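Local atomic coordinates of putative epoxide hydrolase protein (PDB entry 5BOV), a protein that is probably a hydrolase of the alpha/beta hydrolase fold, possibly acting on epoxides or on ester substrates such as monoacylglycerols. Residues P85-A90 against A228-Y233; V119-P124 against P241-P246; Y136-Q141 against Q235-L240. All coordinates share one frame; numbering follows the deposited sequence.

Contact 1 of 3, residues P85-A90 against A228-Y233; sequences PSAMAA and AKYAGY
The aromatic ring of Y230 rests on the first turn of helix 85-98, laid against A87. The backbone CA of A87 sits over one face of the ring in a CH-pi contact, 3.9 Å from the ring centroid and 14° off its normal. A87 CB covers the same face, reaching Y230 CE2 at 3.6 Å. Across the opposite face lies K229 CG, a neighbour from the same segment, so the phenol is held between two aliphatic groups. One turn further along the helix, A90 CB touches Y230 CE1 at 3.9 Å. These small side chains let the ring come close to the helix backbone.

A second group of contacts is made by S86. Its CB packs against Y233 CB at 3.6 Å and, a little farther off, against CD2 of that ring. With OG between the backbone N and the carbonyl carbon (chi1 61°), the hydroxyl oxygen comes 3.4 Å from Y230 CB and also near Y233 CB. It is hydrogen-bonded to the carboxylate oxygen OE2 of E234, the residue just after Y233, which ties the start of one helix to the other.

The polar end of Y230 has a water 2.8 Å from its OH; the link from that water to A87 O is weak, at best a tentative bridge.

Helix 85-98 is one of the helices flanking the central, mainly parallel sheet of the alpha/beta hydrolase fold, and the chain at 228-233 meets its N-terminal turn. Elsewhere on this helix, M88 packs against helices 111-122 and 209-220. R67 of strand 59-74 touches both A87 and Y230, while the Y233 ring meets W123, just past helix 111-122, edge-to-face.

Contact 2 of 3, residues V119-P124 against P241-P246; sequences VAALWP and PPITVP
A120 and A121, near the end of helix 111-122, meet the irregular chain through their methyl groups: A120 takes I243 and V245, A121 takes I243 and P241. The buried part centres on A120, whose CB meets I243 CG2 at 4.0 Å and V245 CG2 at 4.1 Å, so two branched residues converge on one methyl. The two branches of I243 divide the work: CG1 turns to A121 CB, while CG2, anti to the backbone N, goes to A120. A121 CB is also touched by P241 CG at 4.1 Å. V127 and L130 of strand 127-133 extend this apolar layer.

The other side is more open to solvent. P124, partly exposed beyond the helix end, lays CB against V245 CG1 and, 3.9 Å away, against OG1 of the exposed T244. A water spans the segments: it donates to A120 O at 2.8 Å and accepts from T244 N at 2.9 Å, linking a carbonyl near the helix end to an amide of the loop.

Segment 241-246 leads into strand 247-252, the neighbour of strand 127-133 in the alpha/beta hydrolase sheet, and packs on the helix that precedes strand 127-133. The chemistry is plain packing: methyl and proline contacts hold the two parts together by apolar burial, and the polar link between the segments runs through a single water.

Contact 3 of 3, residues Y136-Q141 against Q235-L240; sequences YLISSQ and QRLAAL
Y136 brings its phenol oxygen up to the backbone of L240, with OH 3.0 Å from L240 C. Its CG is anti to the backbone N (chi1 -177°), and the ring's OH ends at L240. The hydroxyl is hydrogen-bonded to P241 O, one residue further on, which accounts for its close seat against the L240 carbonyl carbon. Ring atom CE2 also packs on L240 CB at 4.2 Å, and K268 makes a cation-pi contact with the ring.

I138 comes next and points toward the helix. Its side chain crosses that of L237 at about a right angle: both CG2 and CD1 of I138 lie 4.0 Å from L237 CD2. L240 CD2 packs on the backbone, 3.7 Å from I138 O and 4.0 Å from S139 CA.

At S140 the segments draw near again, CB meeting A238 CB at 3.9 Å. Its OG caps I143 N as the N-cap of helix 141-144. The same OG lies 2.6 Å from a water that donates to A238 O.

Between the strands that 136-141 leaves and 235-240 approaches lies an all-helical insertion, probably the lid usual in this fold; the contact draws its two ends together. Its chemistry is apolar around I138, the polar link between the segments passes from S140 through water to A238, and Y136 bonds just beyond, to P241.

How the contacts relate
Contact 1 is the most buried of the three, whereas contacts 2 and 3 each run from a buried apolar side to a partly exposed one. Helix 231-238 serves both contacts 1 and 3, and the chain leaving it supplies contact 2, so one continuous run from 228 to 246 meets three separate parts of the fold. Aromatic rings on small residues dominate contact 1; contact 2 relies on aliphatic methyls and prolines, and contact 3 mixes aliphatic packing with a tyrosine hydroxyl. That hydroxyl, through P241 O, joins contact 3 to contact 2, and L122 meets L237 between them; S86 touches L237 between contacts 1 and 3. Contacts 2 and 3 each have a bridging water; that of contact 1 is weak.

Contact 1 of 3, residues P85-A90 against A228-Y233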
loop_
_atom_site.group_PDB
_atom_site.type_symbol
_atom_site.label_atom_id
_atom_site.label_comp_id
_atom_site.label_asym_id
_atom_site.label_seq_id
_atom_site.Cartn_x
_atom_site.Cartn_y
_atom_site.Cartn_z
ATOM N N PRO A 85 -6.537 -3.888 8.362
ATOM C CA PRO A 85 -5.385 -3.012 8.149
ATOM C C PRO A 85 -4.183 -3.332 9.005
ATOM O O PRO A 85 -3.019 -3.324 8.500
ATOM C CB PRO A 85 -5.933 -1.601 8.446
ATOM C CG PRO A 85 -7.412 -1.700 8.137
ATOM C CD PRO A 85 -7.759 -3.093 8.594
ATOM N N SER A 86 -4.363 -3.604 10.304
ATOM C CA SER A 86 -3.218 -3.785 11.136
ATOM C C SER A 86 -2.457 -5.089 10.851
ATOM O O SER A 86 -1.281 -5.225 11.219
ATOM C CB SER A 86 -3.551 -3.675 12.628
ATOM O OG SER A 86 -4.501 -4.698 12.992
ATOM N N ALA A 87 -3.105 -6.050 10.189
ATOM C CA ALA A 87 -2.444 -7.311 9.836
ATOM C C ALA A 87 -1.313 -7.039 8.849
ATOM O O ALA A 87 -0.212 -7.584 8.994
ATOM C CB ALA A 87 -3.442 -8.327 9.306
HETATM N N MSE A 88 -1.540 -6.155 7.877
HETATM C CA MSE A 88 -0.522 -5.817 6.925
HETATM C C MSE A 88 0.585 -5.018 7.558
HETATM O O MSE A 88 1.754 -5.223 7.211
HETATM C CB MSE A 88 -1.109 -5.064 5.728
HETATM C CG MSE A 88 -2.161 -5.966 5.053
HETATM SE SE MSE A 88 -2.836 -5.059 3.465
HETATM C CE MSE A 88 -4.549 -6.051 3.340
ATOM N N ALA A 89 0.257 -4.096 8.473
ATOM C CA ALA A 89 1.278 -3.373 9.205
ATOM C C ALA A 89 2.163 -4.335 10.011
ATOM O O ALA A 89 3.410 -4.245 9.977
ATOM C CB ALA A 89 0.637 -2.332 10.102
ATOM N N ALA A 90 1.524 -5.291 10.697
ATOM C CA ALA A 90 2.287 -6.297 11.449
ATOM C C ALA A 90 3.217 -7.083 10.536
ATOM O O ALA A 90 4.369 -7.353 10.919
ATOM C CB ALA A 90 1.344 -7.230 12.186
ATOM N N ALA A 228 -8.466 -11.737 16.874
ATOM C CA ALA A 228 -8.211 -11.307 18.223
ATOM C C ALA A 228 -6.823 -10.745 18.446
ATOM O O ALA A 228 -6.641 -9.738 19.164
ATOM C CB ALA A 228 -8.501 -12.467 19.185
ATOM N N LYS A 229 -5.825 -11.327 17.803
ATOM C CA LYS A 229 -4.471 -10.836 17.991
ATOM C C LYS A 229 -4.169 -9.440 17.397
ATOM O O LYS A 229 -3.129 -8.860 17.696
ATOM C CB LYS A 229 -3.427 -11.845 17.463
ATOM C CG LYS A 229 -3.420 -12.088 15.975
ATOM C CD LYS A 229 -2.422 -13.188 15.680
ATOM C CE LYS A 229 -2.170 -13.349 14.227
ATOM N NZ LYS A 229 -1.295 -14.563 14.035
ATOM N N TYR A 230 -5.095 -8.939 16.551
ATOM C CA TYR A 230 -4.949 -7.609 16.011
ATOM C C TYR A 230 -5.903 -6.603 16.653
ATOM O O TYR A 230 -5.872 -5.421 16.292
ATOM C CB TYR A 230 -5.155 -7.652 14.512
ATOM C CG TYR A 230 -4.136 -8.556 13.805
ATOM C CD1 TYR A 230 -2.797 -8.348 13.963
ATOM C CD2 TYR A 230 -4.553 -9.535 12.923
ATOM C CE1 TYR A 230 -1.835 -9.161 13.274
ATOM C CE2 TYR A 230 -3.621 -10.345 12.256
ATOM C CZ TYR A 230 -2.274 -10.153 12.465
ATOM O OH TYR A 230 -1.329 -10.961 11.813
ATOM N N ALA A 231 -6.710 -7.062 17.630
ATOM C CA ALA A 231 -7.781 -6.182 18.117
ATOM C C ALA A 231 -7.198 -5.001 18.882
ATOM O O ALA A 231 -7.761 -3.877 18.837
ATOM C CB ALA A 231 -8.766 -7.016 18.994
ATOM N N GLY A 232 -6.106 -5.206 19.589
ATOM C CA GLY A 232 -5.432 -4.130 20.322
ATOM C C GLY A 232 -4.946 -3.020 19.367
ATOM O O GLY A 232 -5.142 -1.797 19.624
ATOM N N TYR A 233 -4.333 -3.444 18.267
ATOM C CA TYR A 233 -3.906 -2.450 17.297
ATOM C C TYR A 233 -5.091 -1.701 16.747
ATOM O O TYR A 233 -5.005 -0.496 16.583
ATOM C CB TYR A 233 -3.197 -3.145 16.150
ATOM C CG TYR A 233 -1.993 -3.978 16.557
ATOM C CD1 TYR A 233 -1.152 -3.603 17.576
ATOM C CD2 TYR A 233 -1.652 -5.098 15.784
ATOM C CE1 TYR A 233 0.011 -4.387 17.909
ATOM C CE2 TYR A 233 -0.501 -5.856 16.091
ATOM C CZ TYR A 233 0.297 -5.503 17.129
ATOM O OH TYR A 233 1.442 -6.241 17.392
HETATM O O HOH W 1 1.067 -10.213 10.647
#

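Contact 2 of 3, residues V119-P124 against P241-P246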
loop_
_atom_site.group_PDB
_atom_site.type_symbol
_atom_site.label_atom_id
_atom_site.label_comp_id
_atom_site.label_asym_id
_atom_site.label_seq_id
_atom_site.Cartn_x
_atom_site.Cartn_y
_atom_site.Cartn_z
ATOM N N VAL A 119 2.285 1.669 10.504
ATOM C CA VAL A 119 3.589 1.415 11.089
ATOM C C VAL A 119 4.120 2.678 11.749
ATOM O O VAL A 119 4.623 2.647 12.887
ATOM C CB VAL A 119 4.603 0.844 10.097
ATOM C CG1 VAL A 119 5.886 0.553 10.751
ATOM C CG2 VAL A 119 4.042 -0.438 9.544
ATOM N N ALA A 120 3.983 3.832 11.074
ATOM C CA ALA A 120 4.458 5.050 11.619
ATOM C C ALA A 120 3.712 5.483 12.865
ATOM O O ALA A 120 4.298 6.090 13.760
ATOM C CB ALA A 120 4.401 6.139 10.531
ATOM N N ALA A 121 2.406 5.247 12.911
ATOM C CA ALA A 121 1.627 5.650 14.073
ATOM C C ALA A 121 1.849 4.746 15.285
ATOM O O ALA A 121 1.891 5.219 16.468
ATOM C CB ALA A 121 0.155 5.666 13.666
ATOM N N LEU A 122 1.943 3.457 15.063
ATOM C CA LEU A 122 2.034 2.517 16.199
ATOM C C LEU A 122 3.438 2.171 16.602
ATOM O O LEU A 122 3.681 1.900 17.808
ATOM C CB LEU A 122 1.277 1.221 15.913
ATOM C CG LEU A 122 -0.219 1.360 15.573
ATOM C CD1 LEU A 122 -0.834 -0.009 15.420
ATOM C CD2 LEU A 122 -0.994 2.164 16.586
ATOM N N TRP A 123 4.360 2.161 15.646
ATOM C CA TRP A 123 5.777 1.927 15.929
ATOM C C TRP A 123 6.642 3.037 15.325
ATOM O O TRP A 123 7.505 2.764 14.463
ATOM C CB TRP A 123 6.183 0.561 15.394
ATOM C CG TRP A 123 5.342 -0.500 15.902
ATOM C CD1 TRP A 123 5.417 -1.071 17.158
ATOM C CD2 TRP A 123 4.251 -1.181 15.221
ATOM N NE1 TRP A 123 4.424 -2.015 17.292
ATOM C CE2 TRP A 123 3.757 -2.179 16.100
ATOM C CE3 TRP A 123 3.668 -1.057 13.974
ATOM C CZ2 TRP A 123 2.672 -3.035 15.751
ATOM C CZ3 TRP A 123 2.585 -1.848 13.644
ATOM C CH2 TRP A 123 2.085 -2.835 14.503
ATOM N N PRO A 124 6.484 4.279 15.787
ATOM C CA PRO A 124 7.221 5.377 15.182
ATOM C C PRO A 124 8.768 5.220 15.202
ATOM O O PRO A 124 9.455 5.729 14.303
ATOM C CB PRO A 124 6.804 6.588 15.984
ATOM C CG PRO A 124 6.280 6.031 17.281
ATOM C CD PRO A 124 5.614 4.771 16.876
ATOM N N PRO A 241 -4.863 8.090 15.628
ATOM C CA PRO A 241 -3.680 8.683 16.194
ATOM C C PRO A 241 -2.862 9.470 15.160
ATOM O O PRO A 241 -2.730 9.031 14.040
ATOM C CB PRO A 241 -2.892 7.472 16.683
ATOM C CG PRO A 241 -3.294 6.400 15.754
ATOM C CD PRO A 241 -4.751 6.629 15.589
ATOM N N PRO A 242 -2.252 10.569 15.548
ATOM C CA PRO A 242 -1.463 11.300 14.582
ATOM C C PRO A 242 -0.117 10.645 14.330
ATOM O O PRO A 242 0.318 9.788 15.110
ATOM C CB PRO A 242 -1.254 12.637 15.282
ATOM C CG PRO A 242 -1.299 12.322 16.738
ATOM C CD PRO A 242 -2.405 11.304 16.828
ATOM N N ILE A 243 0.464 10.973 13.177
ATOM C CA ILE A 243 1.796 10.463 12.829
ATOM C C ILE A 243 2.790 11.542 13.188
ATOM O O ILE A 243 2.699 12.717 12.737
ATOM C CB ILE A 243 1.802 10.109 11.344
ATOM C CG1 ILE A 243 0.994 8.797 11.194
ATOM C CG2 ILE A 243 3.226 9.908 10.867
ATOM C CD1 ILE A 243 0.555 8.494 9.821
ATOM N N THR A 244 3.799 11.155 13.945
ATOM C CA THR A 244 4.751 12.088 14.506
ATOM C C THR A 244 6.062 12.213 13.702
ATOM O O THR A 244 6.898 13.077 13.963
ATOM C CB THR A 244 5.140 11.657 15.965
ATOM O OG1 THR A 244 5.835 10.406 15.937
ATOM C CG2 THR A 244 3.928 11.596 16.846
ATOM N N VAL A 245 6.280 11.270 12.740
ATOM C CA VAL A 245 7.532 11.219 12.012
ATOM C C VAL A 245 7.501 12.161 10.817
ATOM O O VAL A 245 6.419 12.546 10.333
ATOM C CB VAL A 245 7.875 9.796 11.528
ATOM C CG1 VAL A 245 7.774 8.818 12.720
ATOM C CG2 VAL A 245 7.012 9.334 10.399
ATOM N N PRO A 246 8.663 12.593 10.350
ATOM C CA PRO A 246 8.669 13.490 9.170
ATOM C C PRO A 246 7.942 12.843 7.974
ATOM O O PRO A 246 8.239 11.738 7.635
ATOM C CB PRO A 246 10.173 13.693 8.859
ATOM C CG PRO A 246 10.812 13.453 10.164
ATOM C CD PRO A 246 10.041 12.359 10.829
HETATM O O HOH W 2 3.922 8.532 15.075
#

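Contact 3 of 3, residues Y136-Q141 against Q235-L240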
loop_
_atom_site.group_PDB
_atom_site.type_symbol
_atom_site.label_atom_id
_atom_site.label_comp_id
_atom_site.label_asym_id
_atom_site.label_seq_id
_atom_site.Cartn_x
_atom_site.Cartn_y
_atom_site.Cartn_z
ATOM N N TYR A 136 -3.572 10.813 5.047
ATOM C CA TYR A 136 -3.725 9.990 6.251
ATOM C C TYR A 136 -4.840 9.003 5.924
ATOM O O TYR A 136 -6.031 9.374 5.831
ATOM C CB TYR A 136 -4.134 10.859 7.444
ATOM C CG TYR A 136 -4.251 10.110 8.771
ATOM C CD1 TYR A 136 -3.135 9.950 9.597
ATOM C CD2 TYR A 136 -5.471 9.655 9.212
ATOM C CE1 TYR A 136 -3.231 9.320 10.826
ATOM C CE2 TYR A 136 -5.590 9.031 10.464
ATOM C CZ TYR A 136 -4.482 8.881 11.262
ATOM O OH TYR A 136 -4.628 8.226 12.470
ATOM N N LEU A 137 -4.493 7.727 5.807
ATOM C CA LEU A 137 -5.425 6.697 5.352
ATOM C C LEU A 137 -5.818 5.686 6.428
ATOM O O LEU A 137 -6.494 4.741 6.097
ATOM C CB LEU A 137 -4.861 5.969 4.155
ATOM C CG LEU A 137 -4.677 6.824 2.906
ATOM C CD1 LEU A 137 -4.394 6.000 1.692
ATOM C CD2 LEU A 137 -5.869 7.702 2.678
ATOM N N ILE A 138 -5.500 5.957 7.687
ATOM C CA ILE A 138 -5.949 5.157 8.771
ATOM C C ILE A 138 -7.442 5.497 9.001
ATOM O O ILE A 138 -7.793 6.685 9.144
ATOM C CB ILE A 138 -5.152 5.471 10.036
ATOM C CG1 ILE A 138 -3.707 4.959 9.878
ATOM C CG2 ILE A 138 -5.770 4.784 11.271
ATOM C CD1 ILE A 138 -2.755 5.422 10.919
ATOM N N SER A 139 -8.257 4.467 9.206
ATOM C CA SER A 139 -9.626 4.720 9.592
ATOM C C SER A 139 -10.078 3.568 10.478
ATOM O O SER A 139 -9.267 2.866 11.108
ATOM C CB SER A 139 -10.482 4.814 8.338
ATOM O OG SER A 139 -11.775 5.345 8.637
ATOM N N SER A 140 -11.395 3.413 10.639
ATOM C CA SER A 140 -11.909 2.462 11.590
ATOM C C SER A 140 -13.189 1.853 11.020
ATOM O O SER A 140 -13.748 2.413 10.075
ATOM C CB SER A 140 -12.276 3.123 12.919
ATOM O OG SER A 140 -13.398 4.001 12.799
ATOM N N GLN A 141 -13.649 0.773 11.605
ATOM C CA GLN A 141 -14.912 0.149 11.181
ATOM C C GLN A 141 -16.069 1.074 11.474
ATOM O O GLN A 141 -17.007 1.173 10.686
ATOM C CB GLN A 141 -15.102 -1.228 11.826
ATOM C CG GLN A 141 -14.040 -2.197 11.370
ATOM C CD GLN A 141 -14.319 -3.590 11.807
ATOM O OE1 GLN A 141 -14.411 -3.873 13.012
ATOM N NE2 GLN A 141 -14.503 -4.484 10.865
ATOM N N GLN A 235 -7.947 -1.145 18.050
ATOM C CA GLN A 235 -8.470 -0.205 19.040
ATOM C C GLN A 235 -7.650 1.098 19.107
ATOM O O GLN A 235 -8.255 2.202 19.157
ATOM C CB GLN A 235 -8.528 -0.864 20.428
ATOM C CG GLN A 235 -8.985 0.127 21.532
ATOM C CD GLN A 235 -9.173 -0.614 22.844
ATOM O OE1 GLN A 235 -8.787 -1.787 22.992
ATOM N NE2 GLN A 235 -9.791 0.035 23.787
ATOM N N ARG A 236 -6.315 1.002 19.045
ATOM C CA ARG A 236 -5.465 2.157 19.045
ATOM C C ARG A 236 -5.730 2.992 17.740
ATOM O O ARG A 236 -5.797 4.220 17.793
ATOM C CB ARG A 236 -3.984 1.780 19.130
ATOM C CG ARG A 236 -3.635 1.304 20.513
ATOM C CD ARG A 236 -2.306 0.561 20.540
ATOM N NE ARG A 236 -1.142 1.412 20.271
ATOM C CZ ARG A 236 0.106 0.944 20.048
ATOM N NH1 ARG A 236 0.365 -0.392 20.074
ATOM N NH2 ARG A 236 1.123 1.785 19.791
ATOM N N LEU A 237 -5.930 2.292 16.624
ATOM C CA LEU A 237 -6.079 2.978 15.331
ATOM C C LEU A 237 -7.417 3.666 15.243
ATOM O O LEU A 237 -7.548 4.686 14.585
ATOM C CB LEU A 237 -5.885 1.985 14.189
ATOM C CG LEU A 237 -4.458 1.443 14.066
ATOM C CD1 LEU A 237 -4.452 0.313 13.046
ATOM C CD2 LEU A 237 -3.471 2.570 13.634
ATOM N N ALA A 238 -8.417 3.163 15.942
ATOM C CA ALA A 238 -9.746 3.766 15.867
ATOM C C ALA A 238 -9.788 5.156 16.462
ATOM O O ALA A 238 -10.691 5.956 16.127
ATOM C CB ALA A 238 -10.764 2.854 16.549
ATOM N N ALA A 239 -8.811 5.475 17.309
ATOM C CA ALA A 239 -8.659 6.852 17.821
ATOM C C ALA A 239 -8.098 7.843 16.802
ATOM O O ALA A 239 -7.967 9.016 17.103
ATOM C CB ALA A 239 -7.825 6.862 19.076
ATOM N N LEU A 240 -7.698 7.335 15.628
ATOM C CA LEU A 240 -7.057 8.134 14.596
ATOM C C LEU A 240 -5.831 8.841 15.137
ATOM O O LEU A 240 -5.750 10.067 15.095
ATOM C CB LEU A 240 -8.019 9.076 13.922
ATOM C CG LEU A 240 -9.364 8.475 13.448
ATOM C CD1 LEU A 240 -10.196 9.571 12.754
ATOM C CD2 LEU A 240 -9.150 7.283 12.564
HETATM O O HOH W 3 -13.247 5.545 14.936
#